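Local coordinates for N-acetyltransferase domain-containing protein (Pyrococcus horikoshii, PDB 1WWZ), which binds acetyl coenzyme A in a GNAT-type fold and probably transfers its acetyl group to an acceptor that is not known, at residues K10-K15 against W48-A53; I121-G126 against N134-F139; D73-S78 against G82-A87; K65-I70 against K95-K100. All blocks are in the same frame, centred on the assembly; numbering follows the deposited sequence.

Interaction 1: K10-K15 against W48-A53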
# COMPACT_ATOMS: atom_id res chain seq x y z
N LYS A 10 -12.13 -15.44 -1.16
CA LYS A 10 -13.24 -15.94 -0.35
C LYS A 10 -13.29 -17.45 -0.21
O LYS A 10 -13.62 -17.98 0.85
CB LYS A 10 -14.57 -15.45 -0.92
CG LYS A 10 -14.77 -13.96 -0.84
CD LYS A 10 -16.16 -13.55 -1.27
CE LYS A 10 -16.26 -12.04 -1.32
NZ LYS A 10 -15.57 -11.44 -0.14
N LYS A 11 -12.96 -18.15 -1.29
CA LYS A 11 -13.00 -19.60 -1.26
C LYS A 11 -12.04 -20.23 -2.26
O LYS A 11 -11.77 -19.67 -3.33
CB LYS A 11 -14.42 -20.08 -1.54
CG LYS A 11 -14.94 -19.74 -2.94
CD LYS A 11 -16.42 -20.09 -3.08
CE LYS A 11 -16.74 -21.40 -2.36
NZ LYS A 11 -18.05 -21.96 -2.77
N LEU A 12 -11.52 -21.40 -1.90
CA LEU A 12 -10.58 -22.11 -2.76
C LEU A 12 -11.26 -23.26 -3.49
O LEU A 12 -11.05 -24.43 -3.17
CB LEU A 12 -9.40 -22.65 -1.94
CG LEU A 12 -8.31 -23.33 -2.76
CD1 LEU A 12 -7.66 -22.31 -3.68
CD2 LEU A 12 -7.26 -23.94 -1.85
N ASP A 13 -12.09 -22.92 -4.47
CA ASP A 13 -12.78 -23.94 -5.25
C ASP A 13 -11.83 -24.45 -6.34
O ASP A 13 -10.82 -23.81 -6.63
CB ASP A 13 -14.05 -23.37 -5.89
CG ASP A 13 -13.78 -22.14 -6.74
OD1 ASP A 13 -12.83 -22.19 -7.54
OD2 ASP A 13 -14.53 -21.14 -6.63
N LYS A 14 -12.15 -25.60 -6.92
CA LYS A 14 -11.32 -26.19 -7.97
C LYS A 14 -10.97 -25.16 -9.05
O LYS A 14 -9.89 -25.21 -9.64
CB LYS A 14 -12.03 -27.39 -8.60
CG LYS A 14 -12.24 -28.55 -7.63
CD LYS A 14 -12.92 -29.73 -8.31
CE LYS A 14 -13.11 -30.90 -7.34
NZ LYS A 14 -13.79 -32.07 -7.96
N LYS A 15 -11.88 -24.24 -9.30
CA LYS A 15 -11.67 -23.20 -10.31
C LYS A 15 -10.59 -22.21 -9.86
O LYS A 15 -9.64 -21.94 -10.59
CB LYS A 15 -12.98 -22.47 -10.59
CG LYS A 15 -12.84 -21.21 -11.43
CD LYS A 15 -14.19 -20.58 -11.70
CE LYS A 15 -14.05 -19.19 -12.31
NZ LYS A 15 -14.69 -18.15 -11.46
N TRP A 48 -2.01 -26.25 1.08
CA TRP A 48 -1.46 -26.17 2.42
C TRP A 48 -1.51 -24.72 2.93
O TRP A 48 -1.85 -24.47 4.09
CB TRP A 48 -0.01 -26.66 2.44
CG TRP A 48 0.60 -26.70 3.81
CD1 TRP A 48 0.51 -27.71 4.73
CD2 TRP A 48 1.37 -25.66 4.43
NE1 TRP A 48 1.17 -27.36 5.88
CE2 TRP A 48 1.71 -26.11 5.73
CE3 TRP A 48 1.80 -24.39 4.02
CZ2 TRP A 48 2.47 -25.34 6.62
CZ3 TRP A 48 2.56 -23.62 4.90
CH2 TRP A 48 2.88 -24.10 6.19
N CYS A 49 -1.16 -23.77 2.06
CA CYS A 49 -1.18 -22.36 2.43
C CYS A 49 -2.60 -21.91 2.79
O CYS A 49 -2.80 -21.15 3.73
CB CYS A 49 -0.66 -21.48 1.30
SG CYS A 49 1.13 -21.53 1.07
N TRP A 50 -3.57 -22.38 2.01
CA TRP A 50 -4.97 -22.04 2.24
C TRP A 50 -5.45 -22.58 3.58
O TRP A 50 -6.09 -21.86 4.35
CB TRP A 50 -5.84 -22.60 1.11
CG TRP A 50 -7.31 -22.39 1.32
CD1 TRP A 50 -8.22 -23.33 1.71
CD2 TRP A 50 -8.03 -21.16 1.18
NE1 TRP A 50 -9.47 -22.76 1.82
CE2 TRP A 50 -9.38 -21.43 1.50
CE3 TRP A 50 -7.68 -19.86 0.81
CZ2 TRP A 50 -10.38 -20.44 1.46
CZ3 TRP A 50 -8.67 -18.87 0.77
CH2 TRP A 50 -10.00 -19.18 1.09
N LYS A 51 -5.13 -23.83 3.87
CA LYS A 51 -5.57 -24.42 5.12
C LYS A 51 -4.94 -23.72 6.32
O LYS A 51 -5.59 -23.50 7.34
CB LYS A 51 -5.22 -25.92 5.15
CG LYS A 51 -5.80 -26.65 6.35
CD LYS A 51 -5.56 -28.14 6.23
CE LYS A 51 -6.04 -28.87 7.48
NZ LYS A 51 -5.55 -30.28 7.51
N LYS A 52 -3.68 -23.33 6.17
CA LYS A 52 -2.95 -22.67 7.24
C LYS A 52 -3.26 -21.18 7.42
O LYS A 52 -3.27 -20.69 8.56
CB LYS A 52 -1.45 -22.83 7.00
CG LYS A 52 -0.60 -22.83 8.25
CD LYS A 52 -0.90 -24.06 9.10
CE LYS A 52 -0.72 -25.33 8.28
NZ LYS A 52 -1.99 -26.10 8.11
N ALA A 53 -3.50 -20.47 6.33
CA ALA A 53 -3.74 -19.03 6.42
C ALA A 53 -4.73 -18.43 5.42
O ALA A 53 -4.46 -17.38 4.82
CB ALA A 53 -2.39 -18.31 6.31

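Interaction 2: I121-G126 against N134-F139. With ACO (acetyl coenzyme *a), chain C.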
# COMPACT_ATOMS: atom_id res chain seq x y z
N ILE A 121 7.34 -9.60 11.00
CA ILE A 121 6.95 -10.39 9.84
C ILE A 121 8.18 -11.15 9.35
O ILE A 121 9.23 -10.56 9.11
CB ILE A 121 6.40 -9.52 8.69
CG1 ILE A 121 5.17 -8.75 9.18
CG2 ILE A 121 6.02 -10.41 7.50
CD1 ILE A 121 4.63 -7.75 8.18
N GLU A 122 8.04 -12.46 9.23
CA GLU A 122 9.14 -13.32 8.81
C GLU A 122 8.86 -14.01 7.47
O GLU A 122 7.71 -14.27 7.13
CB GLU A 122 9.38 -14.37 9.90
CG GLU A 122 10.45 -15.41 9.62
CD GLU A 122 10.55 -16.42 10.75
OE1 GLU A 122 11.28 -16.17 11.74
OE2 GLU A 122 9.88 -17.47 10.67
N LEU A 123 9.92 -14.29 6.72
CA LEU A 123 9.77 -14.96 5.43
C LEU A 123 11.08 -15.62 5.02
O LEU A 123 12.15 -15.28 5.52
CB LEU A 123 9.33 -13.97 4.34
CG LEU A 123 10.31 -12.85 3.98
CD1 LEU A 123 11.36 -13.38 3.00
CD2 LEU A 123 9.56 -11.68 3.35
N TRP A 124 10.97 -16.58 4.11
CA TRP A 124 12.13 -17.28 3.57
C TRP A 124 12.09 -17.10 2.06
O TRP A 124 11.03 -17.26 1.44
CB TRP A 124 12.10 -18.77 3.92
CG TRP A 124 12.35 -19.06 5.37
CD1 TRP A 124 11.42 -19.12 6.37
CD2 TRP A 124 13.61 -19.35 5.97
NE1 TRP A 124 12.03 -19.44 7.56
CE2 TRP A 124 13.38 -19.59 7.35
CE3 TRP A 124 14.93 -19.43 5.49
CZ2 TRP A 124 14.40 -19.90 8.24
CZ3 TRP A 124 15.95 -19.75 6.38
CH2 TRP A 124 15.68 -19.98 7.74
N VAL A 125 13.23 -16.77 1.48
CA VAL A 125 13.31 -16.56 0.05
C VAL A 125 14.56 -17.24 -0.51
O VAL A 125 15.57 -17.37 0.20
CB VAL A 125 13.34 -15.03 -0.27
CG1 VAL A 125 14.46 -14.36 0.50
CG2 VAL A 125 13.50 -14.81 -1.76
N GLY A 126 14.48 -17.69 -1.75
CA GLY A 126 15.61 -18.36 -2.38
C GLY A 126 16.84 -17.46 -2.45
O GLY A 126 16.73 -16.28 -2.74
N ASN A 134 15.34 -7.73 -3.23
CA ASN A 134 15.46 -6.29 -3.43
C ASN A 134 14.15 -5.63 -3.03
O ASN A 134 14.13 -4.62 -2.32
CB ASN A 134 15.78 -5.95 -4.89
CG ASN A 134 15.79 -4.45 -5.16
OD1 ASN A 134 16.44 -3.68 -4.44
ND2 ASN A 134 15.09 -4.02 -6.20
N LEU A 135 13.04 -6.21 -3.48
CA LEU A 135 11.72 -5.67 -3.15
C LEU A 135 11.51 -5.69 -1.63
O LEU A 135 11.08 -4.69 -1.05
CB LEU A 135 10.62 -6.48 -3.84
CG LEU A 135 9.17 -6.08 -3.53
CD1 LEU A 135 8.99 -4.58 -3.75
CD2 LEU A 135 8.22 -6.88 -4.41
N TYR A 136 11.81 -6.81 -0.99
CA TYR A 136 11.62 -6.90 0.45
C TYR A 136 12.45 -5.88 1.23
O TYR A 136 11.97 -5.28 2.20
CB TYR A 136 11.96 -8.31 0.96
CG TYR A 136 11.00 -9.39 0.48
CD1 TYR A 136 9.61 -9.18 0.50
CD2 TYR A 136 11.47 -10.63 0.06
CE1 TYR A 136 8.72 -10.18 0.11
CE2 TYR A 136 10.59 -11.64 -0.33
CZ TYR A 136 9.22 -11.41 -0.30
OH TYR A 136 8.35 -12.41 -0.68
N GLU A 137 13.71 -5.68 0.83
CA GLU A 137 14.57 -4.73 1.53
C GLU A 137 14.05 -3.29 1.39
O GLU A 137 14.18 -2.48 2.31
CB GLU A 137 16.01 -4.82 1.01
CG GLU A 137 16.63 -6.19 1.18
CD GLU A 137 18.13 -6.20 0.90
OE1 GLU A 137 18.54 -5.62 -0.13
OE2 GLU A 137 18.88 -6.80 1.69
N LYS A 138 13.45 -2.99 0.25
CA LYS A 138 12.89 -1.66 0.01
C LYS A 138 11.75 -1.39 0.97
O LYS A 138 11.40 -0.23 1.24
CB LYS A 138 12.40 -1.55 -1.42
CG LYS A 138 13.52 -1.43 -2.42
CD LYS A 138 13.04 -1.64 -3.83
CE LYS A 138 14.06 -1.09 -4.81
NZ LYS A 138 13.34 -0.41 -5.92
N PHE A 139 11.16 -2.46 1.49
CA PHE A 139 10.05 -2.33 2.42
C PHE A 139 10.45 -2.55 3.87
O PHE A 139 9.60 -2.74 4.73
CB PHE A 139 8.92 -3.27 2.01
CG PHE A 139 8.05 -2.71 0.93
CD1 PHE A 139 6.91 -1.97 1.26
CD2 PHE A 139 8.39 -2.86 -0.41
CE1 PHE A 139 6.13 -1.38 0.26
CE2 PHE A 139 7.62 -2.27 -1.41
CZ PHE A 139 6.49 -1.53 -1.07
N1A ACO C . 15.18 -7.15 -10.15
C2A ACO C . 15.33 -6.05 -9.42
N3A ACO C . 14.38 -5.46 -8.64
C4A ACO C . 13.15 -6.14 -8.66
C5A ACO C . 12.91 -7.28 -9.40
C6A ACO C . 14.01 -7.80 -10.20
N6A ACO C . 13.87 -8.89 -10.96
N7A ACO C . 11.60 -7.69 -9.22
C8A ACO C . 11.09 -6.82 -8.39
N9A ACO C . 11.99 -5.83 -7.99
C1B ACO C . 11.78 -4.71 -7.10
C2B ACO C . 11.84 -3.33 -7.78
O2B ACO C . 12.26 -2.38 -6.77
C3B ACO C . 10.39 -3.17 -8.31
O3B ACO C . 10.14 -1.75 -8.40
P3B ACO C . 10.37 -0.82 -9.68
O7A ACO C . 11.85 -0.91 -9.93
O8A ACO C . 9.96 0.51 -9.26
O9A ACO C . 9.55 -1.38 -10.77
C4B ACO C . 9.57 -3.79 -7.21
O4B ACO C . 10.50 -4.68 -6.53
C5B ACO C . 8.46 -4.72 -7.67
O5B ACO C . 7.67 -4.20 -8.73
P1A ACO C . 6.35 -4.99 -9.15
O1A ACO C . 6.08 -4.67 -10.55
O2A ACO C . 5.27 -4.66 -8.14
O3A ACO C . 6.92 -6.52 -9.13
P2A ACO C . 6.14 -7.82 -9.44
O4A ACO C . 6.91 -8.46 -10.52
O5A ACO C . 4.73 -7.44 -9.71
O6A ACO C . 6.18 -8.68 -8.14
CBP ACO C . 7.40 -10.72 -7.37
CCP ACO C . 7.43 -9.22 -7.52
CDP ACO C . 8.72 -11.12 -6.61
CEP ACO C . 6.15 -11.15 -6.59
CAP ACO C . 7.36 -11.35 -8.82
OAP ACO C . 8.54 -10.98 -9.53
C9P ACO C . 7.27 -12.90 -8.88
O9P ACO C . 6.19 -13.48 -8.94
N8P ACO C . 8.46 -13.58 -8.85
C7P ACO C . 8.58 -15.06 -8.89
C6P ACO C . 8.14 -15.76 -7.58
C5P ACO C . 8.96 -15.32 -6.39
O5P ACO C . 10.22 -15.26 -6.46
N4P ACO C . 8.34 -15.01 -5.27
C3P ACO C . 8.77 -14.57 -3.93
C2P ACO C . 9.18 -15.86 -3.21
S1P ACO C . 9.69 -15.38 -1.48
C ACO C . 8.40 -15.70 -0.72
O ACO C . 7.27 -16.18 -1.18
CH3 ACO C . 8.06 -15.54 0.89

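Interaction 3: D73-S78 against G82-A87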
# COMPACT_ATOMS: atom_id res chain seq x y z
N ASP A 73 0.17 -14.91 6.88
CA ASP A 73 -0.20 -15.68 8.07
C ASP A 73 -0.01 -14.85 9.34
O ASP A 73 1.11 -14.58 9.74
CB ASP A 73 0.67 -16.94 8.16
CG ASP A 73 0.11 -17.98 9.10
OD1 ASP A 73 -0.60 -17.61 10.06
OD2 ASP A 73 0.39 -19.18 8.89
N LYS A 74 -1.11 -14.47 9.99
CA LYS A 74 -1.03 -13.68 11.21
C LYS A 74 -0.75 -14.55 12.42
O LYS A 74 -0.54 -14.05 13.53
CB LYS A 74 -2.34 -12.92 11.43
CG LYS A 74 -3.54 -13.82 11.72
CD LYS A 74 -4.80 -13.02 12.00
CE LYS A 74 -5.93 -13.91 12.51
NZ LYS A 74 -6.32 -14.97 11.54
N ASP A 75 -0.72 -15.87 12.22
CA ASP A 75 -0.50 -16.80 13.32
C ASP A 75 0.61 -17.81 13.05
O ASP A 75 0.39 -19.02 13.06
CB ASP A 75 -1.82 -17.51 13.62
CG ASP A 75 -1.72 -18.48 14.78
OD1 ASP A 75 -1.09 -18.12 15.80
OD2 ASP A 75 -2.28 -19.59 14.68
N TRP A 76 1.83 -17.31 12.83
CA TRP A 76 2.96 -18.19 12.55
C TRP A 76 3.97 -18.23 13.69
O TRP A 76 4.48 -17.20 14.14
CB TRP A 76 3.66 -17.74 11.27
CG TRP A 76 4.69 -18.71 10.81
CD1 TRP A 76 6.04 -18.56 10.84
CD2 TRP A 76 4.44 -20.01 10.26
NE1 TRP A 76 6.66 -19.68 10.35
CE2 TRP A 76 5.69 -20.59 9.98
CE3 TRP A 76 3.27 -20.73 9.97
CZ2 TRP A 76 5.82 -21.87 9.43
CZ3 TRP A 76 3.40 -22.01 9.42
CH2 TRP A 76 4.67 -22.56 9.16
N PHE A 77 4.29 -19.43 14.16
CA PHE A 77 5.27 -19.52 15.22
C PHE A 77 6.67 -19.66 14.65
O PHE A 77 6.92 -20.51 13.79
CB PHE A 77 4.98 -20.69 16.15
CG PHE A 77 5.77 -20.63 17.42
CD1 PHE A 77 5.29 -19.92 18.52
CD2 PHE A 77 7.03 -21.20 17.49
CE1 PHE A 77 6.06 -19.78 19.67
CE2 PHE A 77 7.81 -21.07 18.64
CZ PHE A 77 7.32 -20.36 19.73
N SER A 78 7.57 -18.81 15.11
CA SER A 78 8.95 -18.85 14.64
C SER A 78 9.88 -19.29 15.76
O SER A 78 9.94 -18.66 16.81
CB SER A 78 9.39 -17.47 14.14
OG SER A 78 10.79 -17.44 13.95
N GLY A 82 11.21 -17.20 18.66
CA GLY A 82 10.69 -17.82 19.87
C GLY A 82 9.28 -17.40 20.24
O GLY A 82 8.91 -17.46 21.41
N ARG A 83 8.48 -16.99 19.26
CA ARG A 83 7.11 -16.56 19.52
C ARG A 83 6.29 -16.45 18.24
O ARG A 83 6.81 -16.64 17.15
CB ARG A 83 7.12 -15.21 20.25
CG ARG A 83 7.79 -14.11 19.45
CD ARG A 83 8.16 -12.93 20.34
NE ARG A 83 8.85 -11.89 19.57
CZ ARG A 83 8.23 -10.96 18.86
NH1 ARG A 83 6.91 -10.93 18.82
NH2 ARG A 83 8.93 -10.05 18.19
N ILE A 84 5.01 -16.15 18.39
CA ILE A 84 4.12 -16.00 17.24
C ILE A 84 4.48 -14.73 16.48
O ILE A 84 4.66 -13.66 17.08
CB ILE A 84 2.64 -15.89 17.68
CG1 ILE A 84 2.19 -17.21 18.32
CG2 ILE A 84 1.76 -15.53 16.49
CD1 ILE A 84 2.30 -18.40 17.40
N VAL A 85 4.60 -14.84 15.16
CA VAL A 85 4.92 -13.69 14.32
C VAL A 85 4.08 -13.77 13.06
O VAL A 85 3.33 -14.73 12.85
CB VAL A 85 6.42 -13.67 13.91
CG1 VAL A 85 7.31 -13.61 15.13
CG2 VAL A 85 6.75 -14.90 13.06
N GLY A 86 4.19 -12.75 12.22
CA GLY A 86 3.46 -12.75 10.97
C GLY A 86 4.39 -13.41 9.96
O GLY A 86 5.61 -13.38 10.14
N ALA A 87 3.83 -14.01 8.92
CA ALA A 87 4.66 -14.65 7.92
C ALA A 87 4.06 -14.52 6.54
O ALA A 87 2.85 -14.34 6.41
CB ALA A 87 4.84 -16.14 8.26

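Interaction 4: K65-I70 against K95-K100. With ACO (acetyl coenzyme *a), chain C.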
# COMPACT_ATOMS: atom_id res chain seq x y z
N LYS A 65 -9.78 -12.46 -13.97
CA LYS A 65 -8.66 -13.37 -13.78
C LYS A 65 -7.70 -12.94 -12.68
O LYS A 65 -7.41 -11.75 -12.51
CB LYS A 65 -7.87 -13.54 -15.08
CG LYS A 65 -7.12 -12.29 -15.54
CD LYS A 65 -6.31 -12.54 -16.81
CE LYS A 65 -4.85 -12.89 -16.50
NZ LYS A 65 -4.35 -14.05 -17.30
N ILE A 66 -7.20 -13.92 -11.94
CA ILE A 66 -6.24 -13.68 -10.88
C ILE A 66 -4.89 -13.59 -11.59
O ILE A 66 -4.56 -14.46 -12.40
CB ILE A 66 -6.21 -14.85 -9.89
CG1 ILE A 66 -7.54 -14.92 -9.14
CG2 ILE A 66 -5.03 -14.69 -8.93
CD1 ILE A 66 -7.64 -16.09 -8.17
N VAL A 67 -4.12 -12.55 -11.30
CA VAL A 67 -2.82 -12.38 -11.95
C VAL A 67 -1.68 -12.45 -10.95
O VAL A 67 -0.51 -12.38 -11.33
CB VAL A 67 -2.74 -11.04 -12.71
CG1 VAL A 67 -3.87 -10.96 -13.73
CG2 VAL A 67 -2.79 -9.88 -11.74
N GLY A 68 -2.02 -12.58 -9.67
CA GLY A 68 -1.00 -12.65 -8.65
C GLY A 68 -1.63 -12.87 -7.29
O GLY A 68 -2.84 -12.67 -7.12
N PHE A 69 -0.84 -13.31 -6.32
CA PHE A 69 -1.37 -13.52 -4.98
C PHE A 69 -0.28 -13.55 -3.93
O PHE A 69 0.90 -13.71 -4.23
CB PHE A 69 -2.23 -14.81 -4.93
CG PHE A 69 -1.45 -16.09 -5.07
CD1 PHE A 69 -1.02 -16.78 -3.94
CD2 PHE A 69 -1.21 -16.65 -6.32
CE1 PHE A 69 -0.35 -18.01 -4.05
CE2 PHE A 69 -0.54 -17.87 -6.45
CZ PHE A 69 -0.11 -18.55 -5.31
N ILE A 70 -0.69 -13.36 -2.68
CA ILE A 70 0.24 -13.37 -1.57
C ILE A 70 -0.49 -14.03 -0.41
O ILE A 70 -1.69 -13.83 -0.23
CB ILE A 70 0.72 -11.93 -1.22
CG1 ILE A 70 1.82 -11.99 -0.16
CG2 ILE A 70 -0.46 -11.07 -0.75
CD1 ILE A 70 2.57 -10.66 0.02
N LYS A 95 4.03 -14.06 -14.81
CA LYS A 95 5.18 -13.51 -15.52
C LYS A 95 4.81 -12.36 -16.45
O LYS A 95 5.50 -11.34 -16.50
CB LYS A 95 5.88 -14.61 -16.32
CG LYS A 95 7.12 -14.16 -17.09
CD LYS A 95 8.17 -13.52 -16.18
CE LYS A 95 8.69 -14.47 -15.12
NZ LYS A 95 9.36 -15.67 -15.70
N LYS A 96 3.71 -12.52 -17.18
CA LYS A 96 3.26 -11.50 -18.12
C LYS A 96 2.80 -10.22 -17.43
O LYS A 96 2.75 -9.16 -18.06
CB LYS A 96 2.11 -12.05 -18.96
CG LYS A 96 2.48 -13.27 -19.78
CD LYS A 96 1.32 -13.74 -20.64
CE LYS A 96 1.70 -14.93 -21.50
NZ LYS A 96 0.60 -15.32 -22.43
N PHE A 97 2.49 -10.31 -16.14
CA PHE A 97 2.02 -9.15 -15.39
C PHE A 97 3.05 -8.57 -14.43
O PHE A 97 2.74 -7.64 -13.69
CB PHE A 97 0.74 -9.50 -14.64
CG PHE A 97 -0.45 -9.68 -15.53
CD1 PHE A 97 -1.29 -8.60 -15.79
CD2 PHE A 97 -0.70 -10.90 -16.14
CE1 PHE A 97 -2.38 -8.75 -16.64
CE2 PHE A 97 -1.79 -11.06 -17.00
CZ PHE A 97 -2.63 -9.98 -17.25
N GLN A 98 4.25 -9.13 -14.43
CA GLN A 98 5.31 -8.65 -13.54
C GLN A 98 5.87 -7.32 -14.01
O GLN A 98 5.72 -6.94 -15.17
CB GLN A 98 6.43 -9.69 -13.45
CG GLN A 98 6.09 -10.89 -12.57
CD GLN A 98 7.15 -11.97 -12.62
OE1 GLN A 98 8.29 -11.71 -13.00
NE2 GLN A 98 6.78 -13.18 -12.22
N GLY A 99 6.53 -6.61 -13.09
CA GLY A 99 7.12 -5.33 -13.41
C GLY A 99 6.13 -4.20 -13.64
O GLY A 99 6.50 -3.15 -14.18
N LYS A 100 4.88 -4.41 -13.24
CA LYS A 100 3.84 -3.40 -13.41
C LYS A 100 3.30 -2.87 -12.08
O LYS A 100 2.25 -2.22 -12.04
CB LYS A 100 2.70 -3.97 -14.25
CG LYS A 100 3.13 -4.49 -15.62
CD LYS A 100 1.95 -5.09 -16.37
CE LYS A 100 2.39 -5.69 -17.69
NZ LYS A 100 3.01 -4.67 -18.59
N1A ACO C . 15.18 -7.15 -10.15
C2A ACO C . 15.33 -6.05 -9.42
N3A ACO C . 14.38 -5.46 -8.64
C4A ACO C . 13.15 -6.14 -8.66
C5A ACO C . 12.91 -7.28 -9.40
C6A ACO C . 14.01 -7.80 -10.20
N6A ACO C . 13.87 -8.89 -10.96
N7A ACO C . 11.60 -7.69 -9.22
C8A ACO C . 11.09 -6.82 -8.39
N9A ACO C . 11.99 -5.83 -7.99
C1B ACO C . 11.78 -4.71 -7.10
C2B ACO C . 11.84 -3.33 -7.78
O2B ACO C . 12.26 -2.38 -6.77
C3B ACO C . 10.39 -3.17 -8.31
O3B ACO C . 10.14 -1.75 -8.40
P3B ACO C . 10.37 -0.82 -9.68
O7A ACO C . 11.85 -0.91 -9.93
O8A ACO C . 9.96 0.51 -9.26
O9A ACO C . 9.55 -1.38 -10.77
C4B ACO C . 9.57 -3.79 -7.21
O4B ACO C . 10.50 -4.68 -6.53
C5B ACO C . 8.46 -4.72 -7.67
O5B ACO C . 7.67 -4.20 -8.73
P1A ACO C . 6.35 -4.99 -9.15
O1A ACO C . 6.08 -4.67 -10.55
O2A ACO C . 5.27 -4.66 -8.14
O3A ACO C . 6.92 -6.52 -9.13
P2A ACO C . 6.14 -7.82 -9.44
O4A ACO C . 6.91 -8.46 -10.52
O5A ACO C . 4.73 -7.44 -9.71
O6A ACO C . 6.18 -8.68 -8.14
CBP ACO C . 7.40 -10.72 -7.37
CCP ACO C . 7.43 -9.22 -7.52
CDP ACO C . 8.72 -11.12 -6.61
CEP ACO C . 6.15 -11.15 -6.59
CAP ACO C . 7.36 -11.35 -8.82
OAP ACO C . 8.54 -10.98 -9.53
C9P ACO C . 7.27 -12.90 -8.88
O9P ACO C . 6.19 -13.48 -8.94
N8P ACO C . 8.46 -13.58 -8.85
C7P ACO C . 8.58 -15.06 -8.89
C6P ACO C . 8.14 -15.76 -7.58
C5P ACO C . 8.96 -15.32 -6.39
O5P ACO C . 10.22 -15.26 -6.46
N4P ACO C . 8.34 -15.01 -5.27
C3P ACO C . 8.77 -14.57 -3.93
C2P ACO C . 9.18 -15.86 -3.21
S1P ACO C . 9.69 -15.38 -1.48
C ACO C . 8.40 -15.70 -0.72
O ACO C . 7.27 -16.18 -1.18
CH3 ACO C . 8.06 -15.54 0.89

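Interaction 1: K10-K15 against W48-A53
Where strand 5-8 gives way to helix 14-27, the connecting loop packs on the last turns of helix 38-53, and Leu12 meets Trp50 near the protein surface. Leu12 covers one face of the indole with its CB, 3.6 Å from the centroid of the five-membered ring and only 7° off the ring normal, a textbook CH-pi approach. One methyl, CD2, comes in at the root of the same ring, 3.5 Å from CG of Trp50; the two side chains run past one another, pointing opposite ways. With CG of Trp50 anti to the backbone N (chi1 175°), the indole reaches back along the loop, and its far corner CH2 meets Lys11 CA and, in the ring plane, Lys10 O at 3.8 Å. Leu12 also touches Leu17 and Leu20 of helix 14-27, while Asp13 N-caps that helix by accepting from Ala16 N. No hydrogen bond crosses between 10-15 and 48-53; dispersion and CH-pi contact on the indole face hold the two together.

Interaction 2: I121-G126 against N134-F139
The acetyl-CoA pocket is lined here, where strand 120-126 faces helix 130-138; Leu123, Val125 and Tyr136 form its acetyl end. Leu123 and Tyr136 point at each other, and Leu123 CD2 sits 3.5 Å from the centroid of the phenol ring, 7° off its normal. With CG between the backbone N and the carbonyl carbon (chi1 65°), Leu123 brings both methyls to the ring, CD1 standing 3.8 Å from Tyr136 CE2. Val125 CB touches the ring edge, 4.4 Å from Tyr136 CE2. The phenol meets the thioester: S1P, at the ring edge near its plane, is 3.4 Å from Tyr136 OH, and carbon C is 3.3 Å from the same OH. Two residues before Tyr136, Asn134 ND2 donates to adenine N3A at 2.9 Å; two residues after it, Lys138 NZ approaches ribose O2B. Phe91 and Phe141 also pack on Tyr136. A tyrosine hydroxyl beside the thioester sulfur recurs in GNAT acetyltransferases, often as general acid; the position of Tyr136 is consistent with that role without establishing it.

Interaction 3: D73-S78 against G82-A87
Strands 65-78 and 83-93 form an antiparallel beta hairpin, and its closing end is held by backbone hydrogen bonds whose register is shifted by a beta bulge. Trp76 and Val85 exchange a pair of them, the tighter being Val85 N to Trp76 O at 2.6 Å. Asp73 and Ala87 form a second such pair, with Asp73 N running straight to Ala87 O (2.8 Å, 179°). Between the two pairs the register slips by one residue as the chain turns a corner at Lys74 and Asp75. Asp73 OD1 braces that corner from within, accepting from Asp75 N at 2.8 Å in an Asx turn. Toward the tip, Ser78 N donates to Arg83 O, and Ser78 faces both Gly82 and Arg83 in a G1 bulge through two weak bonds to Ser78 O, with the positive phi of Gly82 well suited to glycine.

Side chains sort onto two faces. On one, Phe77 and Ile84 cross at about a right angle. The Phe77 ring extends over the Arg83 backbone, Arg83 O lying above its rim, and at its edge, in plane, Ile84 CD1 comes 3.5 Å from Phe77 CD1. On the other, the methyl of Ala87 packs on CB and CG of Trp76, at 3.6 Å from CB, while Val85 CG2 reaches CB of Ser78. Further out on this side, the Trp76 ring meets Trp48 and His89, Ser78 OG bonds to Glu122, and Asp73 OD2 bonds to His89 NE2.

Interaction 4: K65-I70 against K95-K100
A valine methyl centred on a phenylalanine face helps to join an interrupted strand to the loop that binds pyrophosphate. Val67 CG1 stands 3.7 Å from the centroid of the Phe97 ring and 5° off its normal, and the two side chains cross at about a right angle. Val67 belongs to a classic bulge in strand 65-78, where it and Gly68 both face Ala60. Lys65 adds its aliphatic part: the chain bends at chi3 (-95°), bringing CE 3.6 Å from Phe97 CE2 at an oblique approach. Ile102, at the start of helix 102-115, touches both Val67 and Phe97. Directly after Phe97 the loop turns to the cofactor, Gly99 N donating to phosphate oxygen O4A of acetyl-CoA at 3.2 Å (158°). Gln98 lies along the same phosphate, its CB 3.2 Å from O4A, and its NE2 donates to Val93 O. The ring contact is made mainly by carbon atoms, with no hydrogen bond between 65-70 and 95-100, whereas two residues on from Phe97 the Gly99 N-H is spent on the anionic pyrophosphate.

In the fold
Interactions 2 and 4 bind different parts of one acetyl-CoA: 121-126 with 134-139 takes its two ends, the thioester and the adenine with its ribose, while the 95-100 loop takes the pyrophosphate between them; their centres lie 18 Å apart. Interaction 3 sits on the other side of the chain's centre from interaction 4, 26 Å between centres, yet both use strand 65-78 and the same sheet. Strand 120-126 links interaction 3 to interaction 2, with Glu122 N 2.8 Å from Gly86 O. Interaction 1, away from the acetyl-CoA pocket, reaches interaction 3 through helix 38-53, where Ala53 CB stands 3.8 Å from Asp73 CG and Trp48 meets Trp76.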